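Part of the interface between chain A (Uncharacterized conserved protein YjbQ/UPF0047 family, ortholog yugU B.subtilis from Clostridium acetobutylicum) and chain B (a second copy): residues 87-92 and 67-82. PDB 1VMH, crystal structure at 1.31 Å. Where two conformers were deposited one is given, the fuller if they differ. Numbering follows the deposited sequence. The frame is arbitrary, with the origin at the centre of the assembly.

Chain A, residues 87-92: GDYKHV
Chain B (67-82) ADPDVTRDILVNLDKV

The contact is a predominantly polar docking of a segment of chain A without regular secondary structure onto one side of a chain B helix, held by backbone-to-carboxylate hydrogen bonds and salt bridges and burying 569 Å² in total. The helix spans 69-82, and the chain A segment runs against its direction: the CA atoms of Y89(A) and D74(B) lie 5.4 Å apart, those of H91(A) and D70(B) 5.0 Å.

D74(B) (chi1 -73°, m) anchors the centre. With phi/psi of -131/124 at Y89(A) and -83/-26 at K90(A), successive amides reach its carboxylate: K90(A) N donates to D74(B) OD1 (2.8 Å, 167°) and H91(A) N to D74(B) OD2 (3.0 Å, 156°). R73(B) NH1 also bridges to D74(B) OD1 at 2.9 Å.

D88(A) (chi1 -175°, t; phi/psi -84/76) forms salt bridges with two cations. Its OD1 accepts from R73(B) NH2 at 2.9 Å, near the guanidinium plane, while its OD2 meets K81(B) NZ at 3.3 Å. Its carbonyl O accepts from N78(B) ND2 (2.9 Å, 170°) and R73(B) NH1 (3.1 Å). N78(B) ND2 also donates to D74(B) O at 2.8 Å, and water 1 links D88(A) N to N78(B) OD1, 2.8 Å from each. K90(A) (chi1 -68°, m), modelled only to CD, lays that atom over a guanidinium face, 3.6 Å from R73(B) NE.

At the helix N-terminus, H91(A) (phi/psi -62/123; chi1 -179°, t; chi2 48°) receives V71(B) CG2 over one face, 3.5 Å from the ring centroid and 5° off the normal, a CH-pi contact. H91(A) ND1 donates to D68(B) OD2 at a very short 2.5 Å, where the acceptor's position is less certain. D68(B) OD1 caps the helix by accepting from D70(B) N at 2.9 Å. Water 2 joins V92(A) N (3.0 Å) to D70(B) OD2 (2.8 Å).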

ATOM      1  N   GLY A  87     -10.809  17.572 -14.021  1.00 18.58           N
ATOM      2  CA  GLY A  87      -9.792  18.395 -13.375  1.00 18.35           C
ATOM      3  C   GLY A  87      -8.580  18.606 -14.256  1.00 18.69           C
ATOM      4  O   GLY A  87      -8.678  18.599 -15.496  1.00 17.72           O
ATOM      5  N   ASP A  88      -7.433  18.793 -13.603  1.00 17.66           N
ATOM      6  CA  ASP A  88      -6.181  19.089 -14.245  1.00 16.72           C
ATOM      7  C   ASP A  88      -5.563  17.786 -14.682  1.00 16.62           C
ATOM      8  O   ASP A  88      -4.658  17.247 -14.024  1.00 17.42           O
ATOM      9  CB  ASP A  88      -5.253  19.816 -13.262  1.00 19.00           C
ATOM     10  CG  ASP A  88      -3.956  20.263 -13.894  1.00 24.61           C
ATOM     11  OD1 ASP A  88      -3.747  20.003 -15.099  1.00 24.40           O
ATOM     12  OD2 ASP A  88      -3.132  20.871 -13.173  1.00 30.62           O
ATOM     13  N   TYR A  89      -6.107  17.254 -15.765  1.00 15.15           N
ATOM     14  CA  TYR A  89      -5.715  15.960 -16.308  1.00 15.33           C
ATOM     15  C   TYR A  89      -5.466  16.073 -17.803  1.00 15.72           C
ATOM     16  O   TYR A  89      -6.358  16.468 -18.543  1.00 17.69           O
ATOM     17  CB  TYR A  89      -6.793  14.907 -16.076  1.00 15.81           C
ATOM     18  CG  TYR A  89      -7.291  14.730 -14.666  1.00 13.96           C
ATOM     19  CD1 TYR A  89      -6.464  14.254 -13.684  1.00 15.50           C
ATOM     20  CD2 TYR A  89      -8.614  14.988 -14.336  1.00 17.70           C
ATOM     21  CE1 TYR A  89      -6.926  14.037 -12.389  1.00 15.28           C
ATOM     22  CE2 TYR A  89      -9.083  14.807 -13.067  1.00 18.00           C
ATOM     23  CZ  TYR A  89      -8.232  14.309 -12.078  1.00 15.01           C
ATOM     24  OH  TYR A  89      -8.658  14.115 -10.775  1.00 17.69           O
ATOM     25  N   LYS A  90      -4.277  15.694 -18.239  1.00 14.71           N
ATOM     26  CA  LYS A  90      -3.923  15.636 -19.650  1.00 16.46           C
ATOM     27  C   LYS A  90      -4.368  14.362 -20.343  1.00 16.25           C
ATOM     28  O   LYS A  90      -4.571  14.372 -21.557  1.00 18.64           O
ATOM     29  CB  LYS A  90      -2.408  15.764 -19.813  0.65 17.63           C
ATOM     30  CG  LYS A  90      -1.862  17.122 -19.453  0.65 21.73           C
ATOM     31  CD  LYS A  90      -0.417  17.239 -19.873  0.65 27.62           C
ATOM     32  N   HIS A  91      -4.514  13.279 -19.574  1.00 14.95           N
ATOM     33  CA  HIS A  91      -4.697  11.962 -20.167  1.00 15.66           C
ATOM     34  C   HIS A  91      -5.963  11.881 -20.987  1.00 15.12           C
ATOM     35  O   HIS A  91      -7.050  12.150 -20.492  1.00 15.90           O
ATOM     36  CB  HIS A  91      -4.702  10.898 -19.101  1.00 15.08           C
ATOM     37  CG  HIS A  91      -4.872   9.509 -19.632  1.00 16.67           C
ATOM     38  ND1 HIS A  91      -4.135   9.024 -20.691  1.00 23.62           N
ATOM     39  CD2 HIS A  91      -5.650   8.487 -19.215  1.00 21.37           C
ATOM     40  CE1 HIS A  91      -4.464   7.763 -20.909  1.00 22.57           C
ATOM     41  NE2 HIS A  91      -5.383   7.418 -20.033  1.00 20.70           N
ATOM     42  N   VAL A  92      -5.817  11.518 -22.262  1.00 15.55           N
ATOM     43  CA  VAL A  92      -6.919  11.680 -23.206  1.00 15.93           C
ATOM     44  C   VAL A  92      -8.098  10.734 -22.941  1.00 14.73           C
ATOM     45  O   VAL A  92      -9.227  11.044 -23.342  1.00 16.12           O
ATOM     46  CB  VAL A  92      -6.489  11.604 -24.701  1.00 17.99           C
ATOM     47  CG1 VAL A  92      -5.462  12.705 -24.994  1.00 19.76           C
ATOM     48  CG2 VAL A  92      -5.955  10.224 -25.059  1.00 20.39           C
TER
ATOM     49  N   ALA B  67       2.720   3.109 -20.347  1.00 13.53           N
ATOM     50  CA  ALA B  67       2.869   3.479 -21.747  1.00 14.94           C
ATOM     51  C   ALA B  67       2.170   4.796 -22.115  1.00 13.19           C
ATOM     52  O   ALA B  67       1.909   5.036 -23.288  1.00 16.80           O
ATOM     53  CB  ALA B  67       2.374   2.356 -22.615  1.00 17.69           C
ATOM     54  N   ASP B  68       1.884   5.643 -21.136  1.00 13.82           N
ATOM     55  CA  ASP B  68       1.344   6.986 -21.411  1.00 15.59           C
ATOM     56  C   ASP B  68       1.891   7.971 -20.408  1.00 15.42           C
ATOM     57  O   ASP B  68       1.457   8.010 -19.241  1.00 14.83           O
ATOM     58  CB  ASP B  68      -0.184   7.038 -21.374  1.00 18.39           C
ATOM     59  CG  ASP B  68      -0.722   8.432 -21.777  1.00 22.65           C
ATOM     60  OD1 ASP B  68       0.074   9.328 -22.151  1.00 26.94           O
ATOM     61  OD2 ASP B  68      -1.950   8.619 -21.736  1.00 28.47           O
ATOM     62  N   PRO B  69       2.829   8.798 -20.853  1.00 16.08           N
ATOM     63  CA  PRO B  69       3.406   9.804 -19.987  1.00 16.39           C
ATOM     64  C   PRO B  69       2.392  10.743 -19.359  1.00 16.35           C
ATOM     65  O   PRO B  69       2.668  11.286 -18.286  1.00 17.21           O
ATOM     66  CB  PRO B  69       4.316  10.585 -20.927  1.00 18.75           C
ATOM     67  CG  PRO B  69       4.608   9.684 -22.006  1.00 21.34           C
ATOM     68  CD  PRO B  69       3.399   8.881 -22.207  1.00 17.57           C
ATOM     69  N   ASP B  70       1.235  10.919 -19.981  1.00 15.66           N
ATOM     70  CA  ASP B  70       0.225  11.836 -19.444  1.00 15.32           C
ATOM     71  C   ASP B  70      -0.354  11.301 -18.118  1.00 15.13           C
ATOM     72  O   ASP B  70      -0.713  12.075 -17.250  1.00 14.90           O
ATOM     73  CB  ASP B  70      -0.923  12.061 -20.430  1.00 14.75           C
ATOM     74  CG  ASP B  70      -0.557  12.971 -21.632  1.00 15.75           C
ATOM     75  OD1 ASP B  70       0.347  13.831 -21.551  1.00 17.74           O
ATOM     76  OD2 ASP B  70      -1.221  12.850 -22.669  1.00 17.54           O
ATOM     77  N   VAL B  71      -0.438   9.977 -17.960  1.00 16.56           N
ATOM     78  CA  VAL B  71      -0.954   9.395 -16.723  1.00 14.60           C
ATOM     79  C   VAL B  71       0.007   9.657 -15.595  1.00 16.14           C
ATOM     80  O   VAL B  71      -0.420  10.053 -14.518  1.00 15.63           O
ATOM     81  CB  VAL B  71      -1.230   7.901 -16.854  1.00 16.51           C
ATOM     82  CG1 VAL B  71      -1.552   7.270 -15.468  1.00 15.25           C
ATOM     83  CG2 VAL B  71      -2.371   7.682 -17.814  1.00 17.63           C
ATOM     84  N   THR B  72       1.305   9.474 -15.803  1.00 15.67           N
ATOM     85  CA  THR B  72       2.237   9.679 -14.707  1.00 17.39           C
ATOM     86  C   THR B  72       2.312  11.171 -14.373  1.00 15.80           C
ATOM     87  O   THR B  72       2.353  11.536 -13.195  1.00 16.73           O
ATOM     88  CB  THR B  72       3.644   9.096 -14.993  1.00 22.44           C
ATOM     89  OG1 THR B  72       4.162   9.688 -16.183  1.00 30.78           O
ATOM     90  CG2 THR B  72       3.576   7.594 -15.160  1.00 26.06           C
ATOM     91  N   ARG B  73       2.216  12.031 -15.393  1.00 15.30           N
ATOM     92  CA  ARG B  73       2.129  13.450 -15.135  1.00 13.97           C
ATOM     93  C   ARG B  73       0.881  13.823 -14.323  1.00 15.01           C
ATOM     94  O   ARG B  73       0.956  14.554 -13.333  1.00 14.27           O
ATOM     95  CB  ARG B  73       2.186  14.250 -16.439  1.00 16.12           C
ATOM     96  CG  ARG B  73       1.904  15.740 -16.279  1.00 14.15           C
ATOM     97  CD  ARG B  73       0.427  16.078 -16.492  1.00 14.45           C
ATOM     98  NE  ARG B  73       0.192  17.531 -16.356  1.00 16.35           N
ATOM     99  CZ  ARG B  73      -0.924  18.089 -15.899  1.00 13.59           C
ATOM    100  NH1 ARG B  73      -1.966  17.364 -15.520  1.00 14.78           N
ATOM    101  NH2 ARG B  73      -1.006  19.413 -15.827  1.00 18.27           N
ATOM    102  N   ASP B  74      -0.269  13.273 -14.713  1.00 13.99           N
ATOM    103  CA  ASP B  74      -1.502  13.518 -13.973  1.00 13.41           C
ATOM    104  C   ASP B  74      -1.407  13.095 -12.514  1.00 14.84           C
ATOM    105  O   ASP B  74      -1.904  13.782 -11.631  1.00 14.66           O
ATOM    106  CB  ASP B  74      -2.682  12.824 -14.663  1.00 14.45           C
ATOM    107  CG  ASP B  74      -3.098  13.520 -15.961  1.00 17.14           C
ATOM    108  OD1 ASP B  74      -2.596  14.647 -16.250  1.00 13.81           O
ATOM    109  OD2 ASP B  74      -3.933  12.938 -16.687  1.00 13.89           O
ATOM    110  N   ILE B  75      -0.764  11.973 -12.249  1.00 14.37           N
ATOM    111  CA  ILE B  75      -0.632  11.514 -10.870  1.00 13.41           C
ATOM    112  C   ILE B  75       0.255  12.453 -10.064  1.00 14.63           C
ATOM    113  O   ILE B  75      -0.120  12.901  -8.990  1.00 14.33           O
ATOM    114  CB  ILE B  75      -0.064  10.088 -10.798  1.00 14.44           C
ATOM    115  CG1 ILE B  75      -1.032   9.081 -11.443  1.00 14.65           C
ATOM    116  CG2 ILE B  75       0.173   9.654  -9.342  1.00 16.17           C
ATOM    117  CD1 ILE B  75      -0.471   7.675 -11.640  1.00 17.45           C
ATOM    118  N   LEU B  76       1.431  12.763 -10.594  1.00 14.32           N
ATOM    119  CA  LEU B  76       2.352  13.650  -9.894  1.00 14.71           C
ATOM    120  C   LEU B  76       1.736  15.021  -9.656  1.00 14.55           C
ATOM    121  O   LEU B  76       1.793  15.555  -8.557  1.00 16.45           O
ATOM    122  CB  LEU B  76       3.675  13.782 -10.673  1.00 16.06           C
ATOM    123  CG  LEU B  76       4.539  12.533 -10.654  1.00 15.00           C
ATOM    124  CD1 LEU B  76       5.750  12.653 -11.569  1.00 18.04           C
ATOM    125  CD2 LEU B  76       4.990  12.238  -9.254  1.00 16.38           C
ATOM    126  N   VAL B  77       1.147  15.578 -10.689  1.00 16.05           N
ATOM    127  CA  VAL B  77       0.587  16.903 -10.608  1.00 14.00           C
ATOM    128  C   VAL B  77      -0.545  16.955  -9.605  1.00 13.75           C
ATOM    129  O   VAL B  77      -0.662  17.891  -8.828  1.00 17.22           O
ATOM    130  CB  VAL B  77       0.096  17.390 -12.011  1.00 16.08           C
ATOM    131  CG1 VAL B  77      -0.886  18.586 -11.918  1.00 16.67           C
ATOM    132  CG2 VAL B  77       1.274  17.750 -12.910  1.00 16.40           C
ATOM    133  N   ASN B  78      -1.386  15.932  -9.597  1.00 12.75           N
ATOM    134  CA  ASN B  78      -2.546  15.952  -8.717  1.00 14.16           C
ATOM    135  C   ASN B  78      -2.204  15.574  -7.272  1.00 16.55           C
ATOM    136  O   ASN B  78      -2.799  16.120  -6.341  1.00 16.12           O
ATOM    137  CB  ASN B  78      -3.716  15.186  -9.322  1.00 15.82           C
ATOM    138  CG  ASN B  78      -4.377  15.975 -10.441  1.00 18.21           C
ATOM    139  OD1 ASN B  78      -5.205  16.875 -10.181  1.00 17.90           O
ATOM    140  ND2 ASN B  78      -3.953  15.720 -11.674  1.00 16.39           N
ATOM    141  N   LEU B  79      -1.236  14.682  -7.070  1.00 15.54           N
ATOM    142  CA  LEU B  79      -0.708  14.491  -5.708  1.00 15.45           C
ATOM    143  C   LEU B  79      -0.104  15.789  -5.150  1.00 16.21           C
ATOM    144  O   LEU B  79      -0.306  16.128  -3.978  1.00 17.31           O
ATOM    145  CB  LEU B  79       0.339  13.385  -5.682  1.00 15.42           C
ATOM    146  CG  LEU B  79      -0.156  11.953  -5.886  1.00 16.78           C
ATOM    147  CD1 LEU B  79       0.997  10.987  -5.889  1.00 16.80           C
ATOM    148  CD2 LEU B  79      -1.225  11.544  -4.843  1.00 19.65           C
ATOM    149  N   ASP B  80       0.624  16.530  -5.986  1.00 17.78           N
ATOM    150  CA  ASP B  80       1.138  17.852  -5.609  1.00 17.11           C
ATOM    151  C   ASP B  80       0.055  18.863  -5.293  1.00 16.82           C
ATOM    152  O   ASP B  80       0.188  19.681  -4.373  1.00 18.18           O
ATOM    153  CB  ASP B  80       2.036  18.385  -6.716  1.00 17.87           C
ATOM    154  CG  ASP B  80       2.567  19.772  -6.423  1.00 20.62           C
ATOM    155  OD1 ASP B  80       3.349  19.946  -5.472  1.00 23.85           O
ATOM    156  OD2 ASP B  80       2.205  20.695  -7.169  1.00 21.23           O
ATOM    157  N   LYS B  81      -1.028  18.817  -6.044  1.00 16.56           N
ATOM    158  CA  LYS B  81      -2.112  19.754  -5.833  1.00 16.24           C
ATOM    159  C   LYS B  81      -2.733  19.547  -4.450  1.00 19.14           C
ATOM    160  O   LYS B  81      -3.054  20.493  -3.750  1.00 19.88           O
ATOM    161  CB  LYS B  81      -3.149  19.572  -6.942  1.00 19.56           C
ATOM    162  CG  LYS B  81      -4.197  20.658  -7.017  1.00 24.46           C
ATOM    163  CD  LYS B  81      -5.187  20.410  -8.166  1.00 35.06           C
ATOM    164  CE  LYS B  81      -4.521  20.236  -9.547  1.00 38.22           C
ATOM    165  NZ  LYS B  81      -3.910  21.506 -10.076  1.00 42.55           N
ATOM    166  N   VAL B  82      -2.869  18.288  -4.045  1.00 19.81           N
ATOM    167  CA  VAL B  82      -3.520  17.941  -2.795  1.00 20.38           C
ATOM    168  C   VAL B  82      -2.594  18.099  -1.577  1.00 18.10           C
ATOM    169  O   VAL B  82      -3.041  18.536  -0.500  1.00 20.07           O
ATOM    170  CB  VAL B  82      -4.073  16.507  -2.876  1.00 19.37           C
ATOM    171  CG1 VAL B  82      -4.676  16.063  -1.509  1.00 21.16           C
ATOM    172  CG2 VAL B  82      -5.093  16.442  -3.962  1.00 21.30           C
TER
HETATM  173  O   HOH W   1      -7.353  18.516 -10.845  1.00 26.82           O
HETATM  174  O   HOH W   2      -2.993  10.747 -22.949  1.00 20.38           O